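Local atomic coordinates of pyridine synthase TbtD (Thermobispora bispora, PDB entry 5WA4), a protein that probably closes the central pyridine ring of the thiopeptide antibiotic thiomuracin by a [4+2] aza-cycloaddition, and binds the leader peptide of its precursor. Residues 167-170 with 171-175; 319-322 with 323-327; 328-332 with 333-337; 338-341 with 342-346. All coordinates share one frame; numbering follows the deposited sequence.

Interaction 1: residues 167-170 with 171-175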
loop_
_atom_site.group_PDB
_atom_site.type_symbol
_atom_site.label_atom_id
_atom_site.label_comp_id
_atom_site.label_asym_id
_atom_site.label_seq_id
_atom_site.Cartn_x
_atom_site.Cartn_y
_atom_site.Cartn_z
ATOM N N ILE E 167 -35.872 1.154 20.628
ATOM C CA ILE E 167 -35.821 -0.286 20.722
ATOM C C ILE E 167 -34.394 -0.748 20.397
ATOM O O ILE E 167 -33.780 -1.494 21.172
ATOM C CB ILE E 167 -36.831 -0.948 19.790
ATOM C CG1 ILE E 167 -38.255 -0.569 20.240
ATOM C CG2 ILE E 167 -36.601 -2.464 19.764
ATOM C CD1 ILE E 167 -39.392 -1.100 19.343
ATOM N N ALA E 168 -33.858 -0.258 19.284
ATOM C CA ALA E 168 -32.500 -0.585 18.883
ATOM C C ALA E 168 -31.491 -0.208 19.958
ATOM O O ALA E 168 -30.539 -0.949 20.197
ATOM C CB ALA E 168 -32.150 0.081 17.601
ATOM N N PHE E 169 -31.687 0.921 20.623
ATOM C CA PHE E 169 -30.739 1.295 21.664
ATOM C C PHE E 169 -30.716 0.211 22.741
ATOM O O PHE E 169 -29.646 -0.279 23.106
ATOM C CB PHE E 169 -31.089 2.654 22.263
ATOM C CG PHE E 169 -30.134 3.120 23.341
ATOM C CD1 PHE E 169 -30.375 2.829 24.677
ATOM C CD2 PHE E 169 -29.004 3.851 23.019
ATOM C CE1 PHE E 169 -29.499 3.261 25.671
ATOM C CE2 PHE E 169 -28.129 4.294 24.017
ATOM C CZ PHE E 169 -28.382 4.002 25.339
ATOM N N ASP E 170 -31.901 -0.178 23.218
ATOM C CA ASP E 170 -32.022 -1.191 24.264
ATOM C C ASP E 170 -31.342 -2.517 23.842
ATOM O O ASP E 170 -30.457 -3.011 24.546
ATOM C CB ASP E 170 -33.498 -1.452 24.626
ATOM C CG ASP E 170 -34.204 -0.244 25.284
ATOM O OD1 ASP E 170 -33.537 0.646 25.844
ATOM O OD2 ASP E 170 -35.460 -0.214 25.264
ATOM N N LEU E 171 -31.739 -3.072 22.694
ATOM C CA LEU E 171 -31.187 -4.345 22.228
ATOM C C LEU E 171 -29.675 -4.302 22.090
ATOM O O LEU E 171 -28.967 -5.157 22.627
ATOM C CB LEU E 171 -31.807 -4.752 20.895
ATOM C CG LEU E 171 -33.303 -5.027 21.004
ATOM C CD1 LEU E 171 -33.887 -5.555 19.688
ATOM C CD2 LEU E 171 -33.584 -5.956 22.179
ATOM N N VAL E 172 -29.177 -3.304 21.375
ATOM C CA VAL E 172 -27.737 -3.164 21.167
ATOM C C VAL E 172 -26.971 -3.107 22.492
ATOM O O VAL E 172 -26.006 -3.824 22.679
ATOM C CB VAL E 172 -27.437 -1.912 20.305
ATOM C CG1 VAL E 172 -26.124 -1.270 20.675
ATOM C CG2 VAL E 172 -27.484 -2.269 18.836
ATOM N N VAL E 173 -27.413 -2.263 23.413
ATOM C CA VAL E 173 -26.769 -2.153 24.722
ATOM C C VAL E 173 -26.826 -3.475 25.508
ATOM O O VAL E 173 -25.857 -3.853 26.157
ATOM C CB VAL E 173 -27.429 -1.033 25.580
ATOM C CG1 VAL E 173 -26.827 -0.983 26.979
ATOM C CG2 VAL E 173 -27.288 0.316 24.914
ATOM N N ALA E 174 -27.966 -4.163 25.442
ATOM C CA ALA E 174 -28.206 -5.343 26.270
ATOM C C ALA E 174 -27.298 -6.504 25.862
ATOM O O ALA E 174 -26.712 -7.188 26.718
ATOM C CB ALA E 174 -29.659 -5.761 26.196
ATOM N N THR E 175 -27.189 -6.712 24.551
ATOM C CA THR E 175 -26.290 -7.706 23.996
ATOM C C THR E 175 -24.824 -7.460 24.400
ATOM O O THR E 175 -24.109 -8.412 24.782
ATOM C CB THR E 175 -26.425 -7.752 22.475
ATOM O OG1 THR E 175 -27.787 -8.055 22.149
ATOM C CG2 THR E 175 -25.534 -8.825 21.877
#
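Leu171 lies back along the preceding turn of helix 164-178, where it meets Ile167. Its CB is 3.8 Å from Ile167 O, and CG lies over the same carbonyl oxygen at 3.6 Å. The chain then reaches its tip at CD1, 4.1 Å from Ile167 CG2. The two aliphatic chains run side by side and point the same way, because chi1 of Leu171 (-64°) sets CG beside the backbone N and anti to the carbonyl carbon. Both side chains are buried, where branched hydrocarbon brings no polar group that would need a partner.

On another flank, Phe169 and Val173 meet one turn apart. Val173 CG2 is 3.8 Å from the centroid of the Phe169 ring and 14° off its normal, a CH-pi contact over the face. A flat ring offers such a methyl a broad surface. Beneath the side chains runs the regular i to i+4 ladder, with Val173 N donating to Phe169 O over 3.0 Å and Ala174 N to Asp170 O over 2.9 Å. Thr175 OG1 adds a second donor to Leu171 O at 3.2 Å, standing above the carbonyl plane, while Thr175 N reaches the same oxygen.

Asp170 is a buried acid whose OD1 makes a salt bridge with Arg226. Helix 164-178 is thus enclosed on several sides: Leu171 touches Trp249 of helix 244-265, Val173 and Ala174 rest on Val230 of helix 220-235, Ala168 and Val172 pack on helix 307-328, and Phe169 packs on helix 332-352 and on the bound peptide.

Interaction 2: residues 319-322 with 323-327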
loop_
_atom_site.group_PDB
_atom_site.type_symbol
_atom_site.label_atom_id
_atom_site.label_comp_id
_atom_site.label_asym_id
_atom_site.label_seq_id
_atom_site.Cartn_x
_atom_site.Cartn_y
_atom_site.Cartn_z
ATOM N N ASN E 319 -23.588 -9.206 15.874
ATOM C CA ASN E 319 -23.910 -9.018 14.469
ATOM C C ASN E 319 -25.303 -9.504 14.133
ATOM O O ASN E 319 -25.986 -8.930 13.283
ATOM C CB ASN E 319 -22.888 -9.705 13.582
ATOM C CG ASN E 319 -21.893 -8.727 13.025
ATOM O OD1 ASN E 319 -20.852 -8.461 13.638
ATOM N ND2 ASN E 319 -22.229 -8.136 11.878
ATOM N N CYS E 320 -25.727 -10.555 14.813
ATOM C CA CYS E 320 -27.077 -11.044 14.646
ATOM C C CYS E 320 -28.073 -9.969 15.151
ATOM O O CYS E 320 -29.144 -9.776 14.578
ATOM C CB CYS E 320 -27.241 -12.387 15.385
ATOM S SG CYS E 320 -26.633 -13.853 14.428
ATOM N N THR E 321 -27.710 -9.257 16.213
ATOM C CA THR E 321 -28.553 -8.183 16.695
ATOM C C THR E 321 -28.735 -7.116 15.612
ATOM O O THR E 321 -29.877 -6.724 15.294
ATOM C CB THR E 321 -27.985 -7.532 17.948
ATOM O OG1 THR E 321 -28.031 -8.466 19.026
ATOM C CG2 THR E 321 -28.797 -6.304 18.316
ATOM N N TYR E 322 -27.618 -6.657 15.047
ATOM C CA TYR E 322 -27.686 -5.663 13.988
ATOM C C TYR E 322 -28.581 -6.191 12.881
ATOM O O TYR E 322 -29.374 -5.444 12.344
ATOM C CB TYR E 322 -26.300 -5.321 13.439
ATOM C CG TYR E 322 -25.350 -4.675 14.434
ATOM C CD1 TYR E 322 -25.828 -4.005 15.561
ATOM C CD2 TYR E 322 -23.974 -4.731 14.239
ATOM C CE1 TYR E 322 -24.955 -3.416 16.465
ATOM C CE2 TYR E 322 -23.095 -4.141 15.119
ATOM C CZ TYR E 322 -23.579 -3.487 16.236
ATOM O OH TYR E 322 -22.684 -2.920 17.136
ATOM N N LEU E 323 -28.489 -7.483 12.567
ATOM C CA LEU E 323 -29.269 -8.051 11.468
ATOM C C LEU E 323 -30.778 -8.063 11.792
ATOM O O LEU E 323 -31.629 -7.973 10.879
ATOM C CB LEU E 323 -28.779 -9.463 11.124
ATOM C CG LEU E 323 -27.516 -9.713 10.277
ATOM C CD1 LEU E 323 -27.263 -11.189 10.182
ATOM C CD2 LEU E 323 -27.643 -9.162 8.868
ATOM N N HIS E 324 -31.092 -8.155 13.087
ATOM C CA HIS E 324 -32.458 -8.072 13.599
ATOM C C HIS E 324 -32.997 -6.659 13.374
ATOM O O HIS E 324 -34.048 -6.479 12.778
ATOM C CB HIS E 324 -32.469 -8.426 15.086
ATOM C CG HIS E 324 -33.825 -8.417 15.742
ATOM N ND1 HIS E 324 -34.894 -9.159 15.273
ATOM C CD2 HIS E 324 -34.266 -7.794 16.866
ATOM C CE1 HIS E 324 -35.930 -8.988 16.077
ATOM N NE2 HIS E 324 -35.574 -8.171 17.056
ATOM N N LEU E 325 -32.258 -5.658 13.854
ATOM C CA LEU E 325 -32.649 -4.262 13.720
ATOM C C LEU E 325 -32.918 -3.908 12.246
ATOM O O LEU E 325 -33.881 -3.212 11.952
ATOM C CB LEU E 325 -31.581 -3.331 14.305
ATOM C CG LEU E 325 -31.134 -3.634 15.731
ATOM C CD1 LEU E 325 -30.024 -2.710 16.200
ATOM C CD2 LEU E 325 -32.293 -3.619 16.709
ATOM N N THR E 326 -32.101 -4.392 11.318
ATOM C CA THR E 326 -32.414 -4.182 9.905
ATOM C C THR E 326 -33.765 -4.839 9.566
ATOM O O THR E 326 -34.513 -4.353 8.712
ATOM C CB THR E 326 -31.279 -4.714 8.964
ATOM O OG1 THR E 326 -30.246 -3.727 8.860
ATOM C CG2 THR E 326 -31.800 -5.025 7.546
ATOM N N ARG E 327 -34.103 -5.921 10.256
ATOM C CA ARG E 327 -35.375 -6.595 9.990
ATOM C C ARG E 327 -36.542 -5.780 10.581
ATOM O O ARG E 327 -37.689 -5.913 10.147
ATOM C CB ARG E 327 -35.360 -8.002 10.574
ATOM C CG ARG E 327 -36.261 -8.987 9.901
ATOM C CD ARG E 327 -36.129 -10.296 10.642
ATOM N NE ARG E 327 -37.120 -11.284 10.246
ATOM C CZ ARG E 327 -37.497 -12.288 11.030
ATOM N NH1 ARG E 327 -36.966 -12.408 12.242
ATOM N NH2 ARG E 327 -38.406 -13.162 10.613
#
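Leu325 lays its branched chain back along the preceding turn, by the carbonyl of Thr321, and lies at the edge of the Tyr322 ring, near the ring plane; Leu325 CD1 is 4.4 Å from Tyr322 CD1. Its CG sits 3.4 Å from Thr321 O, held there because chi1 (-52°) turns CG toward the backbone N side. This is the tightly packed part of the turn. Leu325 N donates an almost straight bond (167°) of 3.0 Å to Thr321 O, and His324 N approaches the same oxygen in a weak second bond. Leucine, branched and flexible, fits the buried interface with helix 164-178, and tyrosine adds a flat surface that stacks on His194.

The other flank is looser. Leu323, Asn319 and Thr326 are only partly buried. There Leu323 N bonds to Asn319 O at 3.0 Å, with the leucine CG 3.5 Å from that oxygen, and Thr326 N closes the turn on Tyr322 O at 3.1 Å. A threonine tolerates such a border because it can face either hydrocarbon or water.

Helix 307-328 runs through the middle of the chain. Cys320, Leu323 and His324 meet helix 135-159, Leu325 and Tyr322 meet helix 164-178, and Tyr322 with Thr326 touches helix 332-352. His324 also stacks on Trp249, while the hydroxyl of Thr321 joins Trp249 and Thr175 in a buried polar cluster.

Interaction 3: residues 328-332 with 333-337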
loop_
_atom_site.group_PDB
_atom_site.type_symbol
_atom_site.label_atom_id
_atom_site.label_comp_id
_atom_site.label_asym_id
_atom_site.label_seq_id
_atom_site.Cartn_x
_atom_site.Cartn_y
_atom_site.Cartn_z
ATOM N N LEU E 328 -36.234 -4.946 11.576
ATOM C CA LEU E 328 -37.226 -4.073 12.202
ATOM C C LEU E 328 -37.492 -2.802 11.379
ATOM O O LEU E 328 -38.473 -2.099 11.620
ATOM C CB LEU E 328 -36.790 -3.667 13.615
ATOM C CG LEU E 328 -36.553 -4.759 14.662
ATOM C CD1 LEU E 328 -36.252 -4.145 16.022
ATOM C CD2 LEU E 328 -37.732 -5.702 14.756
ATOM N N GLY E 329 -36.616 -2.500 10.425
ATOM C CA GLY E 329 -36.767 -1.318 9.607
ATOM C C GLY E 329 -35.658 -0.290 9.775
ATOM O O GLY E 329 -35.565 0.648 8.981
ATOM N N LEU E 330 -34.824 -0.449 10.800
ATOM C CA LEU E 330 -33.717 0.479 11.078
ATOM C C LEU E 330 -32.813 0.663 9.870
ATOM O O LEU E 330 -32.466 -0.298 9.186
ATOM C CB LEU E 330 -32.876 -0.005 12.263
ATOM C CG LEU E 330 -32.251 1.111 13.093
ATOM C CD1 LEU E 330 -33.352 1.842 13.863
ATOM C CD2 LEU E 330 -31.210 0.582 14.066
ATOM N N THR E 331 -32.447 1.902 9.586
ATOM C CA THR E 331 -31.556 2.184 8.455
ATOM C C THR E 331 -30.139 2.102 8.976
ATOM O O THR E 331 -29.910 2.409 10.150
ATOM C CB THR E 331 -31.824 3.591 7.827
ATOM O OG1 THR E 331 -31.501 4.625 8.776
ATOM C CG2 THR E 331 -33.275 3.724 7.420
ATOM N N PRO E 332 -29.191 1.681 8.131
ATOM C CA PRO E 332 -27.790 1.613 8.581
ATOM C C PRO E 332 -27.371 2.866 9.334
ATOM O O PRO E 332 -26.734 2.747 10.387
ATOM C CB PRO E 332 -27.010 1.456 7.276
ATOM C CG PRO E 332 -27.939 0.664 6.413
ATOM C CD PRO E 332 -29.369 1.073 6.802
ATOM N N HIS E 333 -27.804 4.028 8.843
ATOM C CA HIS E 333 -27.499 5.320 9.446
ATOM C C HIS E 333 -28.073 5.413 10.843
ATOM O O HIS E 333 -27.413 5.884 11.778
ATOM C CB HIS E 333 -28.057 6.471 8.590
ATOM C CG HIS E 333 -27.751 7.823 9.142
ATOM N ND1 HIS E 333 -26.531 8.436 8.973
ATOM C CD2 HIS E 333 -28.477 8.646 9.937
ATOM C CE1 HIS E 333 -26.523 9.593 9.613
ATOM N NE2 HIS E 333 -27.698 9.744 10.199
ATOM N N GLN E 334 -29.318 4.980 10.994
ATOM C CA GLN E 334 -29.918 5.001 12.320
ATOM C C GLN E 334 -29.139 4.052 13.238
ATOM O O GLN E 334 -28.862 4.393 14.393
ATOM C CB GLN E 334 -31.401 4.627 12.262
ATOM C CG GLN E 334 -32.326 5.672 11.631
ATOM C CD GLN E 334 -33.780 5.211 11.586
ATOM O OE1 GLN E 334 -34.129 4.246 10.904
ATOM N NE2 GLN E 334 -34.631 5.891 12.348
ATOM N N ARG E 335 -28.761 2.878 12.718
ATOM C CA ARG E 335 -27.989 1.911 13.505
ATOM C C ARG E 335 -26.676 2.507 13.995
ATOM O O ARG E 335 -26.385 2.453 15.206
ATOM C CB ARG E 335 -27.703 0.644 12.709
ATOM C CG ARG E 335 -27.212 -0.532 13.602
ATOM C CD ARG E 335 -26.329 -1.515 12.823
ATOM N NE ARG E 335 -26.917 -1.734 11.511
ATOM C CZ ARG E 335 -26.225 -1.756 10.381
ATOM N NH1 ARG E 335 -24.912 -1.587 10.408
ATOM N NH2 ARG E 335 -26.851 -1.948 9.222
ATOM N N PHE E 336 -25.897 3.101 13.083
ATOM C CA PHE E 336 -24.644 3.730 13.499
ATOM C C PHE E 336 -24.854 4.845 14.522
ATOM O O PHE E 336 -24.064 4.992 15.453
ATOM C CB PHE E 336 -23.877 4.233 12.291
ATOM C CG PHE E 336 -23.463 3.124 11.372
ATOM C CD1 PHE E 336 -22.675 2.075 11.850
ATOM C CD2 PHE E 336 -23.882 3.087 10.063
ATOM C CE1 PHE E 336 -22.299 1.015 11.023
ATOM C CE2 PHE E 336 -23.509 2.028 9.223
ATOM C CZ PHE E 336 -22.721 0.993 9.703
ATOM N N LEU E 337 -25.942 5.597 14.394
ATOM C CA LEU E 337 -26.219 6.659 15.352
ATOM C C LEU E 337 -26.525 6.088 16.720
ATOM O O LEU E 337 -25.979 6.547 17.734
ATOM C CB LEU E 337 -27.388 7.517 14.881
ATOM C CG LEU E 337 -27.984 8.492 15.891
ATOM C CD1 LEU E 337 -26.966 9.575 16.198
ATOM C CD2 LEU E 337 -29.302 9.053 15.363
#
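A capping box starts helix 332-352, made by Thr331 at the N-cap and Gln334 three residues on. Thr331 OG1 accepts from Gln334 N, a first-turn amide, over 3.1 Å. In return Gln334 OE1 takes Thr331 N at 3.2 Å, the donor lying in the carbonyl plane on a lone pair. The hydroxyl can do this because chi1 of 65° places OG1 between backbone N and carbonyl carbon, while chi1 of Gln334 (-71°) sets CG beside its own backbone N and the extended chain beyond carries OE1 to the N-cap residue. Threonine suits the N-cap as a short side chain with a hydroxyl, and glutamine is long enough to bring a carbonyl back to it.

The turn is closed by Arg335 N on Thr331 O, 2.9 Å long. Pro332, well placed in a first turn that needs no donor from it, lies over one face of the Arg335 guanidinium, with its CA 3.7 Å from NH2. Leu330 CD2 meets Arg335 CA at 3.5 Å and its CG meets Gln334 CB at 3.7 Å, an apolar contact beside the polar box. Beyond, His333 ND1 bonds to Tyr198, Arg335 NH1 to His194, and Thr331 and His333 touch a second subunit.

Gly329 ends the previous helix with positive phi (116°), which glycine adopts readily. Its Schellman motif and the capping box at Thr331 have one residue between them, and helix 307-328 gives way to helix 332-352 within a short helix-loop-helix turn.

Interaction 4: residues 338-341 with 342-346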
loop_
_atom_site.group_PDB
_atom_site.type_symbol
_atom_site.label_atom_id
_atom_site.label_comp_id
_atom_site.label_asym_id
_atom_site.label_seq_id
_atom_site.Cartn_x
_atom_site.Cartn_y
_atom_site.Cartn_z
ATOM N N VAL E 338 -27.404 5.091 16.758
ATOM C CA VAL E 338 -27.683 4.378 18.012
ATOM C C VAL E 338 -26.415 3.777 18.692
ATOM O O VAL E 338 -26.224 3.953 19.900
ATOM C CB VAL E 338 -28.723 3.287 17.776
ATOM C CG1 VAL E 338 -28.719 2.291 18.901
ATOM C CG2 VAL E 338 -30.094 3.929 17.621
ATOM N N CYS E 339 -25.532 3.117 17.929
ATOM C CA CYS E 339 -24.282 2.612 18.520
ATOM C C CYS E 339 -23.445 3.765 19.021
ATOM O O CYS E 339 -22.804 3.669 20.063
ATOM C CB CYS E 339 -23.434 1.796 17.536
ATOM S SG CYS E 339 -24.198 0.323 16.813
ATOM N N HIS E 340 -23.414 4.852 18.269
ATOM C CA HIS E 340 -22.568 5.945 18.689
ATOM C C HIS E 340 -23.087 6.522 20.021
ATOM O O HIS E 340 -22.299 6.843 20.926
ATOM C CB HIS E 340 -22.494 7.017 17.622
ATOM C CG HIS E 340 -21.588 8.144 17.981
ATOM N ND1 HIS E 340 -20.259 8.172 17.621
ATOM C CD2 HIS E 340 -21.804 9.257 18.724
ATOM C CE1 HIS E 340 -19.701 9.270 18.098
ATOM N NE2 HIS E 340 -20.616 9.942 18.779
ATOM N N LEU E 341 -24.408 6.614 20.153
ATOM C CA LEU E 341 -25.001 7.110 21.392
ATOM C C LEU E 341 -24.823 6.115 22.549
ATOM O O LEU E 341 -24.663 6.521 23.702
ATOM C CB LEU E 341 -26.486 7.430 21.183
ATOM C CG LEU E 341 -26.750 8.645 20.280
ATOM C CD1 LEU E 341 -28.216 8.773 19.877
ATOM C CD2 LEU E 341 -26.251 9.902 20.977
ATOM N N ALA E 342 -24.846 4.815 22.262
ATOM C CA ALA E 342 -24.606 3.850 23.333
ATOM C C ALA E 342 -23.217 4.061 23.871
ATOM O O ALA E 342 -23.036 4.145 25.084
ATOM C CB ALA E 342 -24.779 2.445 22.866
ATOM N N ALA E 343 -22.244 4.200 22.980
ATOM C CA ALA E 343 -20.857 4.292 23.434
ATOM C C ALA E 343 -20.581 5.592 24.211
ATOM O O ALA E 343 -19.818 5.593 25.180
ATOM C CB ALA E 343 -19.887 4.146 22.251
ATOM N N ASP E 344 -21.194 6.693 23.799
ATOM C CA ASP E 344 -21.122 7.930 24.593
ATOM C C ASP E 344 -21.700 7.702 26.003
ATOM O O ASP E 344 -21.072 8.056 26.987
ATOM C CB ASP E 344 -21.866 9.103 23.901
ATOM C CG ASP E 344 -20.997 9.858 22.889
ATOM O OD1 ASP E 344 -19.755 9.698 22.898
ATOM O OD2 ASP E 344 -21.566 10.631 22.083
ATOM N N ALA E 345 -22.891 7.113 26.081
ATOM C CA ALA E 345 -23.537 6.818 27.354
ATOM C C ALA E 345 -22.680 5.904 28.239
ATOM O O ALA E 345 -22.456 6.201 29.418
ATOM C CB ALA E 345 -24.878 6.194 27.115
ATOM N N ALA E 346 -22.197 4.799 27.667
ATOM C CA ALA E 346 -21.331 3.878 28.396
ATOM C C ALA E 346 -20.096 4.581 28.919
ATOM O O ALA E 346 -19.715 4.385 30.055
ATOM C CB ALA E 346 -20.932 2.716 27.521
#
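Ala342 N donates to Val338 O over 2.9 Å, the shortest of the backbone bonds that join these two turns. The next rungs follow at similar length, Ala343 N to Cys339 O (3.0 Å) and Ala345 N to Leu341 O (3.0 Å, 168° at the hydrogen). Asp344 N completes the set on His340 O.

One turn apart, on the flank facing helix 205-218, the His340 ring and the Asp344 carboxylate stand across one another, their planes 79° apart. Asp344 OD2 lies 3.5 Å from His340 NE2 and 3.6 Å from His340 CD2, approaching the ring obliquely. The imidazole comes into range because its CG is anti to the backbone N (chi1 -178°), beside the carbonyl carbon and thus tilted toward the following turn. Asp344 has its firm partner in a salt bridge from OD1 to Arg192, and a long, weak ion pair to Arg213 of a third subunit adds to it. An acid is well suited to a buried spot facing such arginines, since their charges would tend to keep it ionised.

Both turns belong to helix 332-352, one of the helices packed together in the helical part of the chain, and four of the five residues 342-346 are alanine. Small residues let neighbours come near, and the Phe169 ring of helix 164-178 rests directly on Ala342. Ala345 and Ala346 likewise touch Leu227 of helix 220-235, while Leu341, with a longer chain, reaches Phe223, Tyr216 and an apolar side chain of the bound peptide.

The four contacts form one patch of the helical region. Interaction 1 touches all the others: Thr175 OG1 and Thr321 OG1 of interaction 2 probably share a hydrogen bond at 3.2 Å, Ala168 CB meets Leu330 CD2 of interaction 3 at 3.7 Å, and Phe169 CE2 meets Ala342 CA of interaction 4 at 3.6 Å. The turn between interactions 2 and 3 is tied by a probable bond from Leu330 N to Leu325 O (3.1 Å). Interactions 2 and 4, with centres about 17 Å apart, meet through Tyr322 OH and Cys339 SG. Phe169, Leu337 and Leu341, from interactions 1, 3 and 4, all pack against the bound peptide.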